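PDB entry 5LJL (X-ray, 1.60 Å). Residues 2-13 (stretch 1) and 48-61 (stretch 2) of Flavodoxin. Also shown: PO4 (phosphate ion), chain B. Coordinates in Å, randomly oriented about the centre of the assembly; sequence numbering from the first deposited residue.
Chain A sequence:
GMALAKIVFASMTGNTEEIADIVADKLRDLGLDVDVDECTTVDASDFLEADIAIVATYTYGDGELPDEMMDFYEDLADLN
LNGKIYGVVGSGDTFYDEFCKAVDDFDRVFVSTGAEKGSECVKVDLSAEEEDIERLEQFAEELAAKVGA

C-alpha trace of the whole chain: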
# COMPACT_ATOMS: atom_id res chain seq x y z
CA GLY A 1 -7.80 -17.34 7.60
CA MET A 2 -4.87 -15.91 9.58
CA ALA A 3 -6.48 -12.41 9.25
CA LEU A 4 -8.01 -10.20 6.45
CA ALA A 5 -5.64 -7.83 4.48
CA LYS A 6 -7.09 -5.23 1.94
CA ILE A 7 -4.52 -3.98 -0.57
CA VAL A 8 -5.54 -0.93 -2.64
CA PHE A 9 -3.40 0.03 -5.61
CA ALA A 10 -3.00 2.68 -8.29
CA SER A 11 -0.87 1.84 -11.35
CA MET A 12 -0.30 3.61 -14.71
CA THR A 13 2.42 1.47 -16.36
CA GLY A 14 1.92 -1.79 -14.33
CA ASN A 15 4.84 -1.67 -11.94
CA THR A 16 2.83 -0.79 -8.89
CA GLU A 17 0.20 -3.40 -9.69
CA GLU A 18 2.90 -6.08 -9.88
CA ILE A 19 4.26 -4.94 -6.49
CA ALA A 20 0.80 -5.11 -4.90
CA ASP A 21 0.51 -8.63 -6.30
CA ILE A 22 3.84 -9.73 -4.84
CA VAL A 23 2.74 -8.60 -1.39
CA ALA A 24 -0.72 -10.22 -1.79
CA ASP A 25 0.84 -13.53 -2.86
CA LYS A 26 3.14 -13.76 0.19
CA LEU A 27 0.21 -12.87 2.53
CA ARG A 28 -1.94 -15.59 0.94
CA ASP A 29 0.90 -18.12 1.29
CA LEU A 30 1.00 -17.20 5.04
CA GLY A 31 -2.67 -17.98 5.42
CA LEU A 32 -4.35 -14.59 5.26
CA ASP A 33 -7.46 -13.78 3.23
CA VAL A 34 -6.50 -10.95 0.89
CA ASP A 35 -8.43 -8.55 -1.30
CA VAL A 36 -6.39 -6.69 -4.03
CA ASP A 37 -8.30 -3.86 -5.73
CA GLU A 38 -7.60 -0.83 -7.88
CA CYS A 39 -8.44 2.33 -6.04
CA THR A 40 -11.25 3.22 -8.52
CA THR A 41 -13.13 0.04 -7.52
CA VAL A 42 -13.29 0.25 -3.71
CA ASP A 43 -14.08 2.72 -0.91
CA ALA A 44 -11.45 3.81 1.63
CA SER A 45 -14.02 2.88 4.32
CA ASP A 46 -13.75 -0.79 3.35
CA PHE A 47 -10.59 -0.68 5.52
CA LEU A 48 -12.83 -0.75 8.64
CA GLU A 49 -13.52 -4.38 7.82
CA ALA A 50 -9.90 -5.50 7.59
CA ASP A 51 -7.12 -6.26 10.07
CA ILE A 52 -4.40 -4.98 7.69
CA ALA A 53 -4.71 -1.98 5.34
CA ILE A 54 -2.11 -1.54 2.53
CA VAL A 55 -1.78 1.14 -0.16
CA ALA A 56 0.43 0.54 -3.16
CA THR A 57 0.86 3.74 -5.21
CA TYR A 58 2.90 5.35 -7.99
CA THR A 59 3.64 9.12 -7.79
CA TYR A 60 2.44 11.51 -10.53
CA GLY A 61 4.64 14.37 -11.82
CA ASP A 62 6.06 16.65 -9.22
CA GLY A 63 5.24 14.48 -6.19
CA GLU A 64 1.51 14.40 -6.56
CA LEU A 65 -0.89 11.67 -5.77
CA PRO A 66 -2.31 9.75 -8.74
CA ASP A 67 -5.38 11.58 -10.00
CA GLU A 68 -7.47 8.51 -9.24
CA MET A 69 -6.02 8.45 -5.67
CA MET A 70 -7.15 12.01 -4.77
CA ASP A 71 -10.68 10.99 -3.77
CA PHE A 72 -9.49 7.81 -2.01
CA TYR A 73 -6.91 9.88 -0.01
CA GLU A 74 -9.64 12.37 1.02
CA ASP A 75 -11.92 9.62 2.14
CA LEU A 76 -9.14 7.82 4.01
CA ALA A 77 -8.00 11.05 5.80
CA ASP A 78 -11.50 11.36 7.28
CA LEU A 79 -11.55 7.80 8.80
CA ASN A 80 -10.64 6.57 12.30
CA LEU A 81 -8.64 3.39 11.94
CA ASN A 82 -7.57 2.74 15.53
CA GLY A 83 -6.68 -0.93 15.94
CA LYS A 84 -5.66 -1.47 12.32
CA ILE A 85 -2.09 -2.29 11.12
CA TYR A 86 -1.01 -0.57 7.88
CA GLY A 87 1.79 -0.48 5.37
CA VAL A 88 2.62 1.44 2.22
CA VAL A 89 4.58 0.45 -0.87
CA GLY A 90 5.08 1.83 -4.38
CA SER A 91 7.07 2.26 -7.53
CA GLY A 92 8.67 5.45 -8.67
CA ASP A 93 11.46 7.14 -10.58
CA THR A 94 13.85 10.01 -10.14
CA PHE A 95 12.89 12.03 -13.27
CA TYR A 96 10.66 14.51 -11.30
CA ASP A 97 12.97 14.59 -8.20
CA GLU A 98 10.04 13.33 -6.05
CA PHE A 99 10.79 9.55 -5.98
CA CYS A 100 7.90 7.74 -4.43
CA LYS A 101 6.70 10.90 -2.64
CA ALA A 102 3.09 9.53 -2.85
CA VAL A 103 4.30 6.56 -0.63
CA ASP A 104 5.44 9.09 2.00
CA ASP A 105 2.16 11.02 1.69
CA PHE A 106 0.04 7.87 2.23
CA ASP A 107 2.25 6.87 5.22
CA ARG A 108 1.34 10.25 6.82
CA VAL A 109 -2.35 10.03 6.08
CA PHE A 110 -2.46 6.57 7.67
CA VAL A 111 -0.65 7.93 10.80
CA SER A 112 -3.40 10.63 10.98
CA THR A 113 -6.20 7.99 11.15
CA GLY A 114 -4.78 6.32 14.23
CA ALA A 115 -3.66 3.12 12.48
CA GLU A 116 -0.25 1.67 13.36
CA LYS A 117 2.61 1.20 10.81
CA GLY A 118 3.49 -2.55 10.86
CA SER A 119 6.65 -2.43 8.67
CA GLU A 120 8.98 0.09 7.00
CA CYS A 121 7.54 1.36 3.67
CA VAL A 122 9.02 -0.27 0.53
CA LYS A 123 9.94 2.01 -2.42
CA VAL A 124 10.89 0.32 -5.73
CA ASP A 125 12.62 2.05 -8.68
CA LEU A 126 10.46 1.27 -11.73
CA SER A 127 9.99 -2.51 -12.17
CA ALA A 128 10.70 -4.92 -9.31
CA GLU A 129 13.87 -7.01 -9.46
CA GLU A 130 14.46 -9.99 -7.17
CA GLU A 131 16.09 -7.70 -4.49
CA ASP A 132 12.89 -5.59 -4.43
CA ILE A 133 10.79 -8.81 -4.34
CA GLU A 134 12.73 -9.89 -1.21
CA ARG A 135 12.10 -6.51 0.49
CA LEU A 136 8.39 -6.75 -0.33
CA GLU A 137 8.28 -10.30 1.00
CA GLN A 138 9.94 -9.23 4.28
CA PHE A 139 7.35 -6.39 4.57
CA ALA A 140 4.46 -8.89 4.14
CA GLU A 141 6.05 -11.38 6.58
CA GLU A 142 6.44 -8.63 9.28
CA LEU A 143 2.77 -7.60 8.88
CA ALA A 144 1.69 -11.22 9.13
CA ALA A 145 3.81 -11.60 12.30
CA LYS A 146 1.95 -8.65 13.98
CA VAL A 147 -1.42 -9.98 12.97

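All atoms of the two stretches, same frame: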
# COMPACT_ATOMS: atom_id res chain seq x y z
N MET A 2 -5.74 -16.55 8.58
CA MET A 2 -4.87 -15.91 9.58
C MET A 2 -5.37 -14.53 10.02
O MET A 2 -5.22 -14.16 11.20
CB MET A 2 -3.42 -15.86 9.09
CG MET A 2 -2.42 -15.17 10.04
SD MET A 2 -0.75 -15.73 9.62
CE MET A 2 0.19 -14.88 10.88
N ALA A 3 -5.99 -13.79 9.08
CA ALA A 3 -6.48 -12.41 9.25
C ALA A 3 -7.00 -11.99 7.84
O ALA A 3 -6.82 -12.76 6.89
CB ALA A 3 -5.35 -11.51 9.73
N LEU A 4 -7.57 -10.79 7.72
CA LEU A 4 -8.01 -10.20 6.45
C LEU A 4 -7.15 -8.95 6.10
O LEU A 4 -7.06 -8.05 6.93
CB LEU A 4 -9.47 -9.79 6.56
CG LEU A 4 -10.01 -9.03 5.31
CD1 LEU A 4 -9.76 -9.86 4.10
CD2 LEU A 4 -11.49 -8.62 5.48
N ALA A 5 -6.42 -8.98 4.98
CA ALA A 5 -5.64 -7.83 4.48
C ALA A 5 -6.37 -7.27 3.23
O ALA A 5 -6.79 -8.05 2.36
CB ALA A 5 -4.26 -8.27 4.12
N LYS A 6 -6.54 -5.94 3.15
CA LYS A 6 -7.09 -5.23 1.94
C LYS A 6 -5.96 -4.40 1.37
O LYS A 6 -5.37 -3.58 2.11
CB LYS A 6 -8.31 -4.42 2.31
CG LYS A 6 -9.57 -5.25 2.54
CD LYS A 6 -10.74 -4.36 2.96
CE LYS A 6 -12.10 -5.03 3.12
NZ LYS A 6 -12.54 -5.63 1.87
N ILE A 7 -5.56 -4.71 0.15
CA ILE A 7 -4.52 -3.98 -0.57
C ILE A 7 -5.19 -3.14 -1.65
O ILE A 7 -5.96 -3.70 -2.50
CB ILE A 7 -3.48 -4.98 -1.20
CG1 ILE A 7 -2.82 -5.86 -0.14
CG2 ILE A 7 -2.44 -4.28 -2.09
CD1 ILE A 7 -1.93 -6.96 -0.72
N VAL A 8 -4.95 -1.84 -1.64
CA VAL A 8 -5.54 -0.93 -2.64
C VAL A 8 -4.40 -0.35 -3.43
O VAL A 8 -3.45 0.20 -2.83
CB VAL A 8 -6.41 0.14 -1.97
CG1 VAL A 8 -7.01 1.07 -3.04
CG2 VAL A 8 -7.47 -0.53 -1.13
N PHE A 9 -4.49 -0.42 -4.75
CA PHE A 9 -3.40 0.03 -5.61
C PHE A 9 -3.84 1.06 -6.66
O PHE A 9 -5.04 1.14 -7.04
CB PHE A 9 -2.64 -1.12 -6.30
CG PHE A 9 -3.42 -1.83 -7.38
CD1 PHE A 9 -3.44 -1.32 -8.67
CD2 PHE A 9 -4.13 -2.99 -7.08
CE1 PHE A 9 -4.16 -1.99 -9.66
CE2 PHE A 9 -4.85 -3.66 -8.05
CZ PHE A 9 -4.87 -3.14 -9.33
N ALA A 10 -2.89 1.86 -7.09
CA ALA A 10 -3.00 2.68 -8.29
C ALA A 10 -1.77 2.34 -9.15
O ALA A 10 -0.65 2.26 -8.61
CB ALA A 10 -3.02 4.14 -7.93
N SER A 11 -1.94 2.25 -10.46
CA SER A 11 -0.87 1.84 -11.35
C SER A 11 -1.14 2.38 -12.74
O SER A 11 -2.24 2.15 -13.27
CB SER A 11 -0.76 0.31 -11.38
OG SER A 11 0.40 -0.10 -12.12
N MET A 12 -0.19 3.09 -13.31
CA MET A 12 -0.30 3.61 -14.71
C MET A 12 0.37 2.67 -15.70
O MET A 12 -0.24 2.34 -16.75
CB MET A 12 0.30 5.06 -14.82
CG MET A 12 -0.09 5.84 -16.06
SD MET A 12 0.52 7.53 -15.82
CE MET A 12 -1.03 8.22 -15.22
N THR A 13 1.62 2.30 -15.44
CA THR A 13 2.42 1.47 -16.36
C THR A 13 2.74 0.06 -15.76
O THR A 13 3.60 -0.65 -16.25
CB THR A 13 3.71 2.18 -16.90
OG1 THR A 13 4.50 2.70 -15.81
CG2 THR A 13 3.38 3.32 -17.79
N LEU A 48 -12.25 -0.39 7.31
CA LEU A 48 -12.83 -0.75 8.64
C LEU A 48 -13.04 -2.22 8.86
O LEU A 48 -13.00 -2.67 10.00
CB LEU A 48 -14.12 0.01 8.92
CG LEU A 48 -13.94 1.54 9.02
CD1 LEU A 48 -15.23 2.35 8.86
CD2 LEU A 48 -13.17 1.91 10.29
N GLU A 49 -13.30 -2.94 7.77
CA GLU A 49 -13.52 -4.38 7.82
C GLU A 49 -12.28 -5.23 7.93
O GLU A 49 -12.36 -6.42 8.23
CB GLU A 49 -14.36 -4.83 6.63
CG GLU A 49 -15.75 -4.21 6.64
CD GLU A 49 -16.46 -4.20 5.30
OE1 GLU A 49 -15.84 -3.75 4.30
OE2 GLU A 49 -17.68 -4.59 5.26
N ALA A 50 -11.10 -4.68 7.65
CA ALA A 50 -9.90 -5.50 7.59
C ALA A 50 -9.03 -5.39 8.83
O ALA A 50 -9.13 -4.46 9.61
CB ALA A 50 -9.09 -5.07 6.41
N ASP A 51 -8.13 -6.34 8.99
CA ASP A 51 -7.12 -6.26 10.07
C ASP A 51 -5.90 -5.52 9.58
O ASP A 51 -5.21 -4.84 10.39
CB ASP A 51 -6.74 -7.66 10.47
CG ASP A 51 -7.95 -8.47 10.94
OD1 ASP A 51 -8.31 -9.49 10.27
OD2 ASP A 51 -8.56 -8.08 11.95
N ILE A 52 -5.58 -5.67 8.29
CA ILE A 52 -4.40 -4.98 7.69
C ILE A 52 -4.88 -4.18 6.53
O ILE A 52 -5.68 -4.66 5.73
CB ILE A 52 -3.33 -5.98 7.21
CG1 ILE A 52 -2.64 -6.66 8.43
CG2 ILE A 52 -2.29 -5.33 6.28
CD1 ILE A 52 -1.95 -7.94 8.02
N ALA A 53 -4.46 -2.93 6.48
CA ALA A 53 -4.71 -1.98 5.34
C ALA A 53 -3.40 -1.62 4.63
O ALA A 53 -2.52 -1.09 5.32
CB ALA A 53 -5.36 -0.71 5.86
N ILE A 54 -3.32 -1.83 3.32
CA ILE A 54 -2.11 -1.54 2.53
C ILE A 54 -2.51 -0.69 1.31
O ILE A 54 -3.51 -1.01 0.60
CB ILE A 54 -1.39 -2.82 2.09
CG1 ILE A 54 -0.89 -3.64 3.30
CG2 ILE A 54 -0.27 -2.54 1.10
CD1 ILE A 54 -0.60 -5.05 3.01
N VAL A 55 -1.72 0.36 1.07
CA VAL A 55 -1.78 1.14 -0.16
C VAL A 55 -0.50 0.90 -0.92
O VAL A 55 0.59 1.00 -0.34
CB VAL A 55 -2.02 2.65 0.06
CG1 VAL A 55 -1.73 3.46 -1.18
CG2 VAL A 55 -3.43 2.85 0.62
N ALA A 56 -0.68 0.61 -2.21
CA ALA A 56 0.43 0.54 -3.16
C ALA A 56 0.20 1.63 -4.19
O ALA A 56 -0.80 1.60 -4.92
CB ALA A 56 0.43 -0.86 -3.81
N THR A 57 1.08 2.60 -4.31
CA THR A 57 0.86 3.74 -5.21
C THR A 57 2.09 4.17 -5.98
O THR A 57 3.18 4.18 -5.45
CB THR A 57 0.24 4.93 -4.42
OG1 THR A 57 -0.19 5.96 -5.34
CG2 THR A 57 1.20 5.48 -3.36
N TYR A 58 1.89 4.60 -7.22
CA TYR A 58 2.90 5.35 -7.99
C TYR A 58 2.74 6.86 -7.57
O TYR A 58 1.85 7.21 -6.79
CB TYR A 58 2.74 5.15 -9.50
CG TYR A 58 1.49 5.75 -10.16
CD1 TYR A 58 0.32 5.08 -10.14
CD2 TYR A 58 1.53 6.99 -10.80
CE1 TYR A 58 -0.81 5.57 -10.84
CE2 TYR A 58 0.41 7.54 -11.43
CZ TYR A 58 -0.77 6.84 -11.45
OH TYR A 58 -1.89 7.35 -12.07
N THR A 59 3.63 7.68 -8.06
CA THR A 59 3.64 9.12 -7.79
C THR A 59 3.55 9.83 -9.17
O THR A 59 4.22 9.43 -10.12
CB THR A 59 4.95 9.50 -7.11
OG1 THR A 59 5.09 8.77 -5.88
CG2 THR A 59 5.08 10.95 -6.88
N TYR A 60 2.76 10.90 -9.26
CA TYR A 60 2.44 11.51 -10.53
C TYR A 60 3.09 12.90 -10.60
O TYR A 60 2.92 13.70 -9.70
CB TYR A 60 0.92 11.57 -10.66
CG TYR A 60 0.35 11.99 -12.00
CD1 TYR A 60 1.00 11.73 -13.21
CD2 TYR A 60 -0.90 12.66 -12.06
CE1 TYR A 60 0.45 12.13 -14.44
CE2 TYR A 60 -1.48 13.04 -13.29
CZ TYR A 60 -0.80 12.79 -14.47
OH TYR A 60 -1.39 13.16 -15.66
N GLY A 61 3.92 13.11 -11.63
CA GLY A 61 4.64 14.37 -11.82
C GLY A 61 5.43 14.78 -10.60
O GLY A 61 6.09 13.95 -9.89
P PO4 B . 3.42 2.32 -12.28
O1 PO4 B . 2.45 1.45 -11.58
O2 PO4 B . 4.12 1.59 -13.40
O3 PO4 B . 4.43 2.84 -11.32
O4 PO4 B . 2.72 3.45 -12.86

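Two neighbouring parallel β-strands bond through alternate residues of each strand, and the flavodoxin strands that pair Ala5 with Ile52 through Phe9 with Ala56 illustrate the rule together with what happens where the ladder begins and ends. The strand axes approach to 4.7 Å at an angle of 18°, and the two stretches bury 898 Å² between them.

Along the second stretch, contact begins loosely. The carboxylate of Glu49 faces the amino group of Lys6, but OE1 lies 4.5 Å from NZ, too far for a salt bridge, so the attraction is at most long-range. The backbone of Glu49 also serves, its O packing 3.6 Å from Leu4 CD2. Ala50 points toward the first stretch, its small methyl fitting between backbone and side chain: Ala50 CB is 3.6 Å from Leu4 O and 3.9 Å from Lys6 CD.

Asp51 opens the ladder. Its side chain, with chi1 in the m rotamer, brings OD1 to 3.0 Å from Leu4 N, accepting a nearly straight hydrogen bond, while Asp51 N donates to Leu4 O at 2.9 Å. A short acidic side chain thus does here what a backbone carbonyl does farther along. Leu4 O accepts a second hydrogen bond, from Ile52 N at 3.1 Å.

From Ile52 the regular pattern takes over. Ile52 O receives Lys6 N at 3.0 Å, Ile54 N donates to Lys6 O at 3.0 Å, and Ile54 O receives Val8 N at 2.8 Å. Ala56 repeats the scheme, its N lying 2.9 Å from Val8 O and its O 3.0 Å from Ala10 N. Ala53 and Val55 contribute no backbone hydrogen bond to this edge, although Val55 CA makes a CA-H...O contact of 3.3 Å with Val8 O.

Side chains alternate accordingly. On one face Ile52, Ile54 and Ala56 pair with Ala5, Ile7 and Phe9; Ile54 CD1 reaches Ile7 CG1 at 3.9 Å, and Ala56 CB meets Phe9 CB at 4.0 Å while the phenyl ring leads away. Ala53 and Val55 share the other face with Lys6 and Val8. Ala, Val and Ile suit the buried positions because their side chains need no polar partners, whereas Lys6, partly exposed, lays its aliphatic part against Ala50 and its amino group is hydrogen-bonded elsewhere in the structure.

Farther along, Thr57 OG1 donates to Tyr58 O at 2.8 Å within its own stretch. The Tyr58 ring takes over the packing: its CE1 lies 3.9 Å from Ala10 CB, and Met12 CB sits over one face, 4.2 Å from the ring centroid. Ala10 O, at the ring edge, is buried without a hydrogen-bonding partner. Finally, Tyr60 CE1 touches Met12 CE at 4.3 Å.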